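Local coordinates for protein cyclic GMP-AMP synthase-like receptor (Tribolium castaneum, PDB 7LT2) that senses double-stranded RNA in the cytoplasm and makes cyclic GMP-AMP from ATP and GTP as part of innate antiviral immunity, at residues 7-12 with 372-377; 61-66 with 260-265; 81-86 with 98-103; 126-131 with 236-241. All blocks are in the same frame, centred on the assembly; numbering follows the deposited sequence.

Contact 1. Residues 7-12 with 372-377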
# COMPACT_ATOMS: atom_id res chain seq x y z
N ASN A 7 4.09 -23.31 8.66
CA ASN A 7 5.19 -22.84 7.81
C ASN A 7 5.16 -23.53 6.45
O ASN A 7 5.47 -22.91 5.43
CB ASN A 7 6.52 -23.08 8.52
CG ASN A 7 7.71 -22.74 7.65
OD1 ASN A 7 8.52 -23.60 7.31
ND2 ASN A 7 7.83 -21.47 7.29
N ASP A 8 4.78 -24.81 6.42
CA ASP A 8 4.70 -25.55 5.16
C ASP A 8 3.57 -25.01 4.28
O ASP A 8 3.76 -24.82 3.07
CB ASP A 8 4.51 -27.04 5.46
CG ASP A 8 4.34 -27.89 4.21
OD1 ASP A 8 5.27 -27.93 3.38
OD2 ASP A 8 3.28 -28.54 4.07
N ILE A 9 2.40 -24.76 4.86
CA ILE A 9 1.30 -24.15 4.12
C ILE A 9 1.73 -22.82 3.53
O ILE A 9 1.48 -22.52 2.35
CB ILE A 9 0.07 -23.99 5.03
CG1 ILE A 9 -0.50 -25.37 5.42
CG2 ILE A 9 -1.00 -23.13 4.35
CD1 ILE A 9 -1.62 -25.29 6.43
N ASN A 10 2.39 -21.99 4.34
CA ASN A 10 2.84 -20.68 3.89
C ASN A 10 3.80 -20.79 2.72
O ASN A 10 3.63 -20.13 1.69
CB ASN A 10 3.49 -19.94 5.07
CG ASN A 10 3.98 -18.56 4.69
OD1 ASN A 10 3.41 -17.90 3.82
ND2 ASN A 10 5.04 -18.12 5.35
N LYS A 11 4.82 -21.65 2.85
CA LYS A 11 5.82 -21.80 1.80
C LYS A 11 5.21 -22.29 0.49
O LYS A 11 5.58 -21.82 -0.59
CB LYS A 11 6.92 -22.76 2.26
CG LYS A 11 8.01 -22.97 1.23
CD LYS A 11 9.05 -23.96 1.74
CE LYS A 11 10.15 -24.16 0.72
NZ LYS A 11 9.61 -24.60 -0.59
N ARG A 12 4.27 -23.23 0.56
CA ARG A 12 3.80 -23.87 -0.65
C ARG A 12 2.57 -23.22 -1.27
O ARG A 12 2.32 -23.43 -2.47
CB ARG A 12 3.52 -25.35 -0.39
CG ARG A 12 4.79 -26.19 -0.21
CD ARG A 12 4.49 -27.66 -0.41
NE ARG A 12 3.82 -28.25 0.73
CZ ARG A 12 2.89 -29.20 0.66
NH1 ARG A 12 2.43 -29.62 -0.51
NH2 ARG A 12 2.42 -29.74 1.78
N THR A 372 -6.19 -30.49 -2.50
CA THR A 372 -5.77 -31.68 -3.22
C THR A 372 -4.29 -31.60 -3.59
O THR A 372 -3.53 -32.55 -3.40
CB THR A 372 -6.63 -31.88 -4.47
OG1 THR A 372 -7.99 -32.15 -4.07
CG2 THR A 372 -6.11 -33.04 -5.30
N LYS A 373 -3.86 -30.45 -4.12
CA LYS A 373 -2.45 -30.27 -4.44
C LYS A 373 -1.59 -30.29 -3.18
O LYS A 373 -0.46 -30.79 -3.20
CB LYS A 373 -2.24 -28.96 -5.19
CG LYS A 373 -3.09 -28.83 -6.44
CD LYS A 373 -2.72 -27.59 -7.26
CE LYS A 373 -3.57 -27.50 -8.51
NZ LYS A 373 -3.13 -26.39 -9.39
N TYR A 374 -2.12 -29.76 -2.08
CA TYR A 374 -1.42 -29.80 -0.80
C TYR A 374 -1.12 -31.23 -0.38
O TYR A 374 0.02 -31.57 -0.05
CB TYR A 374 -2.28 -29.07 0.24
CG TYR A 374 -1.83 -29.16 1.68
CD1 TYR A 374 -0.69 -28.49 2.12
CD2 TYR A 374 -2.58 -29.86 2.62
CE1 TYR A 374 -0.29 -28.56 3.45
CE2 TYR A 374 -2.20 -29.93 3.94
CZ TYR A 374 -1.05 -29.28 4.35
OH TYR A 374 -0.68 -29.36 5.67
N ILE A 375 -2.14 -32.10 -0.40
CA ILE A 375 -1.94 -33.49 0.01
C ILE A 375 -0.98 -34.20 -0.94
O ILE A 375 -0.16 -35.02 -0.51
CB ILE A 375 -3.30 -34.21 0.09
CG1 ILE A 375 -4.17 -33.58 1.17
CG2 ILE A 375 -3.11 -35.70 0.35
CD1 ILE A 375 -3.57 -33.63 2.55
N GLN A 376 -1.05 -33.88 -2.23
CA GLN A 376 -0.21 -34.53 -3.23
C GLN A 376 1.22 -34.00 -3.24
O GLN A 376 2.03 -34.49 -4.04
CB GLN A 376 -0.82 -34.38 -4.62
CG GLN A 376 -2.16 -35.09 -4.80
CD GLN A 376 -2.85 -34.70 -6.09
OE1 GLN A 376 -2.46 -33.72 -6.74
NE2 GLN A 376 -3.88 -35.44 -6.47
N GLY A 377 1.55 -33.02 -2.40
CA GLY A 377 2.92 -32.55 -2.27
C GLY A 377 3.32 -31.41 -3.17
O GLY A 377 4.51 -31.07 -3.22
O HOH W 1 1.60 -28.45 6.16
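Arg-12 of helix 5-13 and Tyr-374 of helix 368-375 bring the two backbones nearest, with their CA atoms 7.9 Å apart. Side chains bridge this distance. Arg-12 NH1 donates to Tyr-374 O at 3.1 Å. The bond is fairly straight (162°), lies in the guanidinium plane and meets a carbonyl lone pair. Tyr-374 O also accepts from Gly-377 N at 3.2 Å. Gly-377 has positive phi and closes the helix with a Schellman motif. The arginine therefore binds at a helix C-terminus, and its NH1 also bonds to Glu-378 O just beyond.

The guanidinium is held from its own helix as well. Asp-8 CG is anti to the backbone N (chi1 177°), which carries CG toward Arg-12. The arginine grips the carboxylate side-on with two nitrogens. NE bonds to Asp-8 OD1 at 3.0 Å. NH2 meets Asp-8 OD2 at 2.7 Å on the syn lone pair, forming the salt bridge.

The Tyr-374 ring lies beside this pair, its plane 16° from that of the guanidinium. Arg-12 NH2 is 3.4 Å from Tyr-374 CD1, reaching the ring obliquely. Ile-9 adds an apolar touch, with CG1 at 3.8 Å from Tyr-374 CE1. The tyrosine hydroxyl donates to a water, which in turn donates to Asp-8 OD2.

The contact joins the N-terminal helix to a C-terminal helix at the protein surface. Asp-8 probably balances the charge of Arg-12, and the carbonyls at the helix end probably favour the positive group.

Contact 2. Residues 61-66 with 260-265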
# COMPACT_ATOMS: atom_id res chain seq x y z
N ASP A 61 5.16 -4.68 1.76
CA ASP A 61 5.10 -4.96 3.19
C ASP A 61 5.45 -6.39 3.53
O ASP A 61 5.59 -6.72 4.71
CB ASP A 61 3.70 -4.68 3.75
CG ASP A 61 3.44 -3.20 3.96
OD1 ASP A 61 4.41 -2.43 4.10
OD2 ASP A 61 2.25 -2.83 3.98
N GLY A 62 5.59 -7.27 2.53
CA GLY A 62 5.80 -8.67 2.84
C GLY A 62 4.55 -9.37 3.32
O GLY A 62 4.65 -10.38 4.03
N LEU A 63 3.37 -8.86 2.95
CA LEU A 63 2.10 -9.38 3.43
C LEU A 63 1.18 -9.86 2.31
O LEU A 63 -0.00 -10.11 2.56
CB LEU A 63 1.37 -8.30 4.25
CG LEU A 63 2.06 -7.80 5.53
CD1 LEU A 63 1.25 -6.66 6.13
CD2 LEU A 63 2.24 -8.93 6.53
N LYS A 64 1.69 -9.99 1.09
CA LYS A 64 0.86 -10.42 -0.03
C LYS A 64 0.62 -11.93 0.02
O LYS A 64 1.57 -12.71 0.17
CB LYS A 64 1.51 -10.04 -1.36
CG LYS A 64 0.75 -10.51 -2.61
CD LYS A 64 -0.65 -9.90 -2.68
CE LYS A 64 -1.44 -10.46 -3.85
NZ LYS A 64 -2.87 -10.07 -3.78
N VAL A 65 -0.64 -12.33 -0.10
CA VAL A 65 -1.03 -13.73 -0.20
C VAL A 65 -1.07 -14.13 -1.67
O VAL A 65 -1.83 -13.53 -2.45
CB VAL A 65 -2.38 -13.98 0.48
CG1 VAL A 65 -2.84 -15.42 0.27
CG2 VAL A 65 -2.32 -13.63 1.96
N GLY A 66 -0.28 -15.13 -2.05
CA GLY A 66 -0.31 -15.61 -3.41
C GLY A 66 0.55 -14.78 -4.36
O GLY A 66 1.44 -14.04 -3.94
N PRO A 260 4.07 -14.24 8.63
CA PRO A 260 3.33 -15.48 8.33
C PRO A 260 1.95 -15.51 8.97
O PRO A 260 0.98 -15.92 8.32
CB PRO A 260 4.26 -16.58 8.89
CG PRO A 260 5.62 -15.99 8.74
CD PRO A 260 5.45 -14.52 9.05
N ALA A 261 1.83 -15.06 10.22
CA ALA A 261 0.52 -15.08 10.89
C ALA A 261 -0.47 -14.17 10.18
O ALA A 261 -1.65 -14.52 10.03
CB ALA A 261 0.68 -14.68 12.35
N VAL A 262 -0.02 -12.98 9.75
CA VAL A 262 -0.92 -12.08 9.04
C VAL A 262 -1.42 -12.73 7.76
O VAL A 262 -2.61 -12.68 7.44
CB VAL A 262 -0.24 -10.74 8.73
CG1 VAL A 262 -1.15 -9.87 7.86
CG2 VAL A 262 0.10 -10.00 10.01
N LYS A 263 -0.51 -13.35 7.01
CA LYS A 263 -0.88 -13.92 5.72
C LYS A 263 -1.77 -15.14 5.87
O LYS A 263 -2.68 -15.34 5.06
CB LYS A 263 0.39 -14.24 4.92
CG LYS A 263 1.07 -12.97 4.37
CD LYS A 263 2.32 -13.29 3.57
CE LYS A 263 3.52 -13.50 4.48
NZ LYS A 263 4.79 -13.62 3.70
N LEU A 264 -1.55 -15.95 6.92
CA LEU A 264 -2.46 -17.06 7.19
C LEU A 264 -3.87 -16.57 7.46
O LEU A 264 -4.84 -17.14 6.95
CB LEU A 264 -1.95 -17.88 8.38
CG LEU A 264 -0.65 -18.67 8.17
CD1 LEU A 264 -0.05 -19.09 9.51
CD2 LEU A 264 -0.92 -19.90 7.32
N ILE A 265 -4.00 -15.49 8.24
CA ILE A 265 -5.33 -14.94 8.50
C ILE A 265 -5.91 -14.31 7.23
O ILE A 265 -7.10 -14.47 6.94
CB ILE A 265 -5.27 -13.93 9.67
CG1 ILE A 265 -4.94 -14.68 10.97
CG2 ILE A 265 -6.58 -13.16 9.78
CD1 ILE A 265 -4.77 -13.77 12.17
O HOH W 2 7.14 -11.77 3.91
O HOH W 3 4.45 -12.66 1.03
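Lys-263 of helix 258-272 lays its side chain across the backbone of Gly-62, Leu-63 and Lys-64. Its CG is anti to the carbonyl carbon (chi1 -74°) and comes 3.5 Å from Leu-63 O. The next carbon, CD, is 3.5 Å from Lys-64 O. A bend at chi3 (-82°) places CE near Gly-62 O. Beyond it, Lys-263 NZ makes a weak hydrogen bond to Gly-62 O at 3.3 Å.

Two waters also link this polar end to the loop. One accepts from Lys-263 NZ and donates to Gly-62 O. The other accepts from Lys-263 NZ at 2.9 Å and donates to Lys-64 O. Lys-263 NZ also hydrogen-bonds to Ser-15 OG, outside the two segments.

Gly-62 has positive phi and ends helix 58-61 in a Schellman motif. The loop that follows belongs to the nucleotidyltransferase domain, while helix 258-272 falls in the HhH/H2TH-like region, so the contact lies where the two meet. The loop is close to the probable ATP site. Leu-63 O accepts from Lys-266 NZ, and Lys-266 probably binds ATP.

On the apolar side, Leu-63 and Val-262 meet obliquely through their methyls. Leu-63 CD2 lies 3.8 Å from Val-262 CG1. Both side chains are buried, and Phe-285 of helix 278-291 also packs on Val-262.

Val-65 touches the helix at the next residue, on a carbonyl instead of a side-chain tip. Its CG2 is 3.6 Å from Lys-263 O. Lys-266, Lys-267 and Glu-270, farther along the helix, also touch the Val-65 side chain.

Contact 3. Residues 81-86 with 98-103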
# COMPACT_ATOMS: atom_id res chain seq x y z
N ILE A 81 9.17 24.81 1.99
CA ILE A 81 8.61 25.30 3.24
C ILE A 81 8.51 26.82 3.26
O ILE A 81 7.72 27.37 4.03
CB ILE A 81 9.42 24.79 4.45
CG1 ILE A 81 10.77 25.51 4.53
CG2 ILE A 81 9.64 23.29 4.36
CD1 ILE A 81 11.59 25.12 5.75
N TYR A 82 9.29 27.51 2.43
CA TYR A 82 9.21 28.96 2.37
C TYR A 82 7.82 29.42 1.97
O TYR A 82 7.37 30.50 2.39
CB TYR A 82 10.27 29.51 1.41
CG TYR A 82 10.55 31.00 1.55
CD1 TYR A 82 9.84 31.93 0.80
CD2 TYR A 82 11.53 31.46 2.42
CE1 TYR A 82 10.10 33.29 0.92
CE2 TYR A 82 11.79 32.81 2.55
CZ TYR A 82 11.08 33.72 1.80
OH TYR A 82 11.34 35.07 1.92
N ALA A 83 7.11 28.62 1.17
CA ALA A 83 5.73 28.93 0.78
C ALA A 83 4.75 28.74 1.92
O ALA A 83 3.55 29.01 1.73
CB ALA A 83 5.31 28.06 -0.41
N GLN A 84 5.22 28.27 3.08
CA GLN A 84 4.46 28.11 4.31
C GLN A 84 3.24 27.21 4.14
O GLN A 84 2.11 27.67 4.31
CB GLN A 84 4.04 29.47 4.86
CG GLN A 84 5.22 30.35 5.24
CD GLN A 84 4.79 31.68 5.80
OE1 GLN A 84 3.68 31.82 6.31
NE2 GLN A 84 5.66 32.68 5.69
N PRO A 85 3.43 25.94 3.81
CA PRO A 85 2.29 25.01 3.83
C PRO A 85 1.85 24.74 5.26
O PRO A 85 2.67 24.63 6.17
CB PRO A 85 2.86 23.74 3.17
CG PRO A 85 4.32 23.80 3.47
CD PRO A 85 4.69 25.26 3.45
N VAL A 86 0.54 24.66 5.45
CA VAL A 86 -0.05 24.41 6.77
C VAL A 86 -1.02 23.25 6.65
O VAL A 86 -1.97 23.31 5.86
CB VAL A 86 -0.75 25.65 7.34
CG1 VAL A 86 -1.48 25.29 8.63
CG2 VAL A 86 0.27 26.75 7.60
N LEU A 98 -4.73 21.00 3.37
CA LEU A 98 -3.39 21.56 3.22
C LEU A 98 -3.52 22.88 2.47
O LEU A 98 -3.98 22.90 1.33
CB LEU A 98 -2.47 20.59 2.48
CG LEU A 98 -0.94 20.77 2.55
CD1 LEU A 98 -0.46 21.94 1.71
CD2 LEU A 98 -0.46 20.90 3.98
N LYS A 99 -3.11 23.97 3.11
CA LYS A 99 -3.14 25.27 2.47
C LYS A 99 -1.76 25.91 2.54
O LYS A 99 -0.93 25.57 3.38
CB LYS A 99 -4.20 26.20 3.10
CG LYS A 99 -4.02 26.46 4.58
CD LYS A 99 -5.01 27.52 5.06
CE LYS A 99 -5.14 27.52 6.58
NZ LYS A 99 -3.86 27.84 7.27
N LEU A 100 -1.52 26.83 1.61
CA LEU A 100 -0.25 27.55 1.55
C LEU A 100 -0.51 28.99 1.97
O LEU A 100 -1.41 29.65 1.43
CB LEU A 100 0.35 27.50 0.14
CG LEU A 100 0.94 26.19 -0.41
CD1 LEU A 100 -0.14 25.15 -0.69
CD2 LEU A 100 1.75 26.46 -1.66
N ASN A 101 0.28 29.48 2.93
CA ASN A 101 0.10 30.84 3.44
C ASN A 101 1.04 31.86 2.80
O ASN A 101 0.87 33.06 3.06
CB ASN A 101 0.29 30.86 4.96
CG ASN A 101 -0.91 30.32 5.71
OD1 ASN A 101 -2.03 30.29 5.18
ND2 ASN A 101 -0.69 29.89 6.95
N ASN A 102 2.01 31.44 1.98
CA ASN A 102 3.00 32.38 1.47
C ASN A 102 3.50 31.94 0.09
O ASN A 102 4.69 32.04 -0.22
CB ASN A 102 4.18 32.52 2.44
CG ASN A 102 5.10 33.69 2.09
OD1 ASN A 102 4.64 34.77 1.73
ND2 ASN A 102 6.41 33.47 2.19
N LEU A 103 2.59 31.47 -0.77
CA LEU A 103 3.02 31.10 -2.12
C LEU A 103 3.56 32.30 -2.88
O LEU A 103 4.56 32.19 -3.61
CB LEU A 103 1.88 30.45 -2.90
CG LEU A 103 2.28 30.02 -4.32
CD1 LEU A 103 3.50 29.12 -4.27
CD2 LEU A 103 1.13 29.34 -5.06
O HOH W 4 8.14 35.96 1.78
O HOH W 5 2.10 30.21 7.91
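Val-86 and Lys-99 exchange two backbone hydrogen bonds as an antiparallel hydrogen-bonded pair. Val-86 N donates to Lys-99 O at 2.7 Å. Lys-99 N returns a bond to Val-86 O at 3.0 Å. Beside them, Pro-85 and Leu-100 form the non-hydrogen-bonded pair. Past the strand ends, Asn-101 N bonds to Gln-84 O, and Asn-102 N bonds to Ala-83 O at 2.9 Å.

One direct hydrogen bond comes from a side chain. Asn-102 CG is anti to the backbone N (chi1 -168°). From there ND2 donates to Tyr-82 O at 3.1 Å, with the acceptor near the amide plane. Asn-102 holds the N-cap position of helix 103-107, so the bond ties a helix start to the 3-10 turn 81-83. A water accepts from Asn-101 ND2 and donates to Gln-84 OE1.

These elements belong to the beta hairpin of strands 85-89 and 95-100, within the nucleotidyltransferase domain. The contact is at its open end, away from the turn.

Packing differs on the two faces. On the face of Pro-85 and Leu-100, Ala-83 CB lies 4.1 Å from Leu-100 CD2. Pro-85 CB also meets Leu-98 CD1 at 4.0 Å. On the face of Val-86 and Lys-99, the two side chains extend alongside each other in the same direction. Lys-99 NZ ends 3.7 Å from Val-86 CG1.

The Gln-84 amide packs against Asn-102; its CD is 3.5 Å from Asn-102 CB. The two amide planes are 40° apart.

Contact 4. Residues 126-131 with 236-241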
# COMPACT_ATOMS: atom_id res chain seq x y z
N ASN A 126 -8.40 29.98 -2.25
CA ASN A 126 -7.68 30.24 -1.00
C ASN A 126 -6.42 29.40 -0.87
O ASN A 126 -5.93 29.19 0.25
CB ASN A 126 -8.59 30.04 0.22
CG ASN A 126 -9.77 30.99 0.23
OD1 ASN A 126 -9.61 32.20 0.43
ND2 ASN A 126 -10.97 30.45 0.02
N ASP A 127 -5.88 28.92 -1.99
CA ASP A 127 -4.59 28.22 -2.03
C ASP A 127 -4.63 26.92 -1.23
O ASP A 127 -3.65 26.54 -0.58
CB ASP A 127 -3.45 29.12 -1.56
CG ASP A 127 -3.03 30.13 -2.62
OD1 ASP A 127 -3.51 30.02 -3.77
OD2 ASP A 127 -2.23 31.04 -2.30
N PHE A 128 -5.76 26.22 -1.28
CA PHE A 128 -5.85 24.87 -0.74
C PHE A 128 -5.39 23.87 -1.79
O PHE A 128 -5.79 23.97 -2.96
CB PHE A 128 -7.27 24.54 -0.29
CG PHE A 128 -7.62 25.08 1.06
CD1 PHE A 128 -7.37 24.34 2.20
CD2 PHE A 128 -8.21 26.33 1.19
CE1 PHE A 128 -7.70 24.84 3.45
CE2 PHE A 128 -8.54 26.83 2.44
CZ PHE A 128 -8.28 26.08 3.57
N LEU A 129 -4.55 22.92 -1.38
CA LEU A 129 -4.16 21.83 -2.25
C LEU A 129 -5.38 21.01 -2.64
O LEU A 129 -6.17 20.62 -1.77
CB LEU A 129 -3.14 20.93 -1.55
CG LEU A 129 -1.67 20.92 -1.98
CD1 LEU A 129 -0.95 19.75 -1.31
CD2 LEU A 129 -1.52 20.87 -3.50
N ASP A 130 -5.54 20.74 -3.93
CA ASP A 130 -6.75 20.11 -4.44
C ASP A 130 -6.42 18.73 -5.00
O ASP A 130 -5.53 18.60 -5.84
CB ASP A 130 -7.40 21.00 -5.51
CG ASP A 130 -8.75 20.49 -5.96
OD1 ASP A 130 -8.79 19.50 -6.72
OD2 ASP A 130 -9.78 21.06 -5.55
N THR A 131 -7.15 17.71 -4.54
CA THR A 131 -6.86 16.34 -4.96
C THR A 131 -7.15 16.14 -6.45
O THR A 131 -6.35 15.51 -7.16
CB THR A 131 -7.65 15.34 -4.13
OG1 THR A 131 -9.06 15.60 -4.26
CG2 THR A 131 -7.26 15.41 -2.67
N GLN A 236 -15.43 19.97 -2.11
CA GLN A 236 -14.90 18.93 -2.97
C GLN A 236 -13.43 19.20 -3.29
O GLN A 236 -13.06 20.32 -3.64
CB GLN A 236 -15.73 18.85 -4.25
CG GLN A 236 -15.39 17.70 -5.19
CD GLN A 236 -16.40 17.57 -6.31
OE1 GLN A 236 -17.58 17.31 -6.08
NE2 GLN A 236 -15.94 17.77 -7.55
N GLY A 237 -12.60 18.17 -3.15
CA GLY A 237 -11.21 18.25 -3.54
C GLY A 237 -10.24 18.64 -2.44
O GLY A 237 -9.02 18.48 -2.63
N ARG A 238 -10.72 19.13 -1.30
CA ARG A 238 -9.83 19.58 -0.24
C ARG A 238 -9.35 18.46 0.67
O ARG A 238 -8.37 18.66 1.40
CB ARG A 238 -10.51 20.63 0.64
CG ARG A 238 -10.37 22.04 0.14
CD ARG A 238 -10.67 23.00 1.26
NE ARG A 238 -11.00 24.33 0.75
CZ ARG A 238 -11.49 25.31 1.50
NH1 ARG A 238 -11.71 25.14 2.79
NH2 ARG A 238 -11.75 26.48 0.94
N TYR A 239 -10.01 17.31 0.67
CA TYR A 239 -9.75 16.26 1.66
C TYR A 239 -8.68 15.31 1.15
O TYR A 239 -8.87 14.63 0.13
CB TYR A 239 -11.04 15.50 1.98
CG TYR A 239 -12.03 16.31 2.78
CD1 TYR A 239 -12.88 17.21 2.16
CD2 TYR A 239 -12.13 16.16 4.16
CE1 TYR A 239 -13.80 17.95 2.88
CE2 TYR A 239 -13.06 16.90 4.90
CZ TYR A 239 -13.88 17.80 4.24
OH TYR A 239 -14.80 18.54 4.95
N TRP A 240 -7.57 15.25 1.88
CA TRP A 240 -6.46 14.35 1.58
C TRP A 240 -6.37 13.27 2.65
O TRP A 240 -6.64 13.53 3.83
CB TRP A 240 -5.14 15.12 1.52
CG TRP A 240 -5.04 16.03 0.35
CD1 TRP A 240 -5.70 17.21 0.18
CD2 TRP A 240 -4.23 15.84 -0.81
NE1 TRP A 240 -5.36 17.77 -1.03
CE2 TRP A 240 -4.46 16.95 -1.66
CE3 TRP A 240 -3.35 14.85 -1.23
CZ2 TRP A 240 -3.83 17.09 -2.89
CZ3 TRP A 240 -2.71 14.99 -2.46
CH2 TRP A 240 -2.96 16.10 -3.27
N SER A 241 -5.98 12.07 2.24
CA SER A 241 -5.70 10.98 3.17
C SER A 241 -4.26 11.07 3.65
O SER A 241 -3.38 11.57 2.94
CB SER A 241 -5.92 9.62 2.53
OG SER A 241 -7.26 9.44 2.11
O HOH W 6 -6.59 20.83 1.04
O HOH W 7 -10.96 21.97 -3.54
O HOH W 8 -10.62 15.16 -1.85
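Gly-237 O receives Thr-131 N at 2.8 Å, in a nearly straight bond (167°) on a carbonyl lone pair. Asp-130 CA adds a CA-H...O contact to the same oxygen at 3.3 Å. The backbone angles of Gly-237, with positive phi, by themselves call for glycine.

Asp-130 is the N-cap of helix 131-147, and its OD1 accepts from Lys-133 N. Its OD2 accepts a hydrogen bond from a water that also donates to Gln-236 O.

Trp-240 is bonded at its edge and packed on one face, with Leu-129 CD1 more loosely over the other. NE1 donates to Leu-129 O at 3.1 Å, with the oxygen in the ring plane. Yet NE1 stands 72° out of the carbonyl plane. Thr-131 CG2 sits over the packed face, 3.4 Å from the centroid of the Trp-240 five-membered ring, a CH-pi contact.

Arg-238 lies flat on Phe-128, the planes 10° apart. Its CZ is 3.6 Å from the centroid of the Phe-128 ring, a cation-pi stack. Its CD also meets this ring face. Trp-97 is a second cation-pi partner of the arginine.

The start of helix 131-147 is thus fixed to strand 240-243, whose Ser-241 probably binds GTP, and to the loop before it. Two aromatic partners should help to stabilise the charge of Arg-238, and the buried indole N-H is satisfied by a main-chain oxygen.

Contact 1 opens first, on the N-terminal helix, and closes last, near the C terminus, so its loop encloses the other three. Contact 2 opens at residues 61-66 and closes at 260-265; contacts 3 and 4 lie within that span. Contact 3 closes a short hairpin before contact 4 opens, so the two follow in series and none cross. Contacts 1 and 2 touch through Asn-10 and Pro-260, linking the N-terminal helix to the HhH/H2TH-like region. Contacts 3 and 4 share a sheet through neighbouring strands 95-100 and 240-243. This pair lies across the chain's centre from the other; the centres of contacts 1 and 3 are about 55 Å apart.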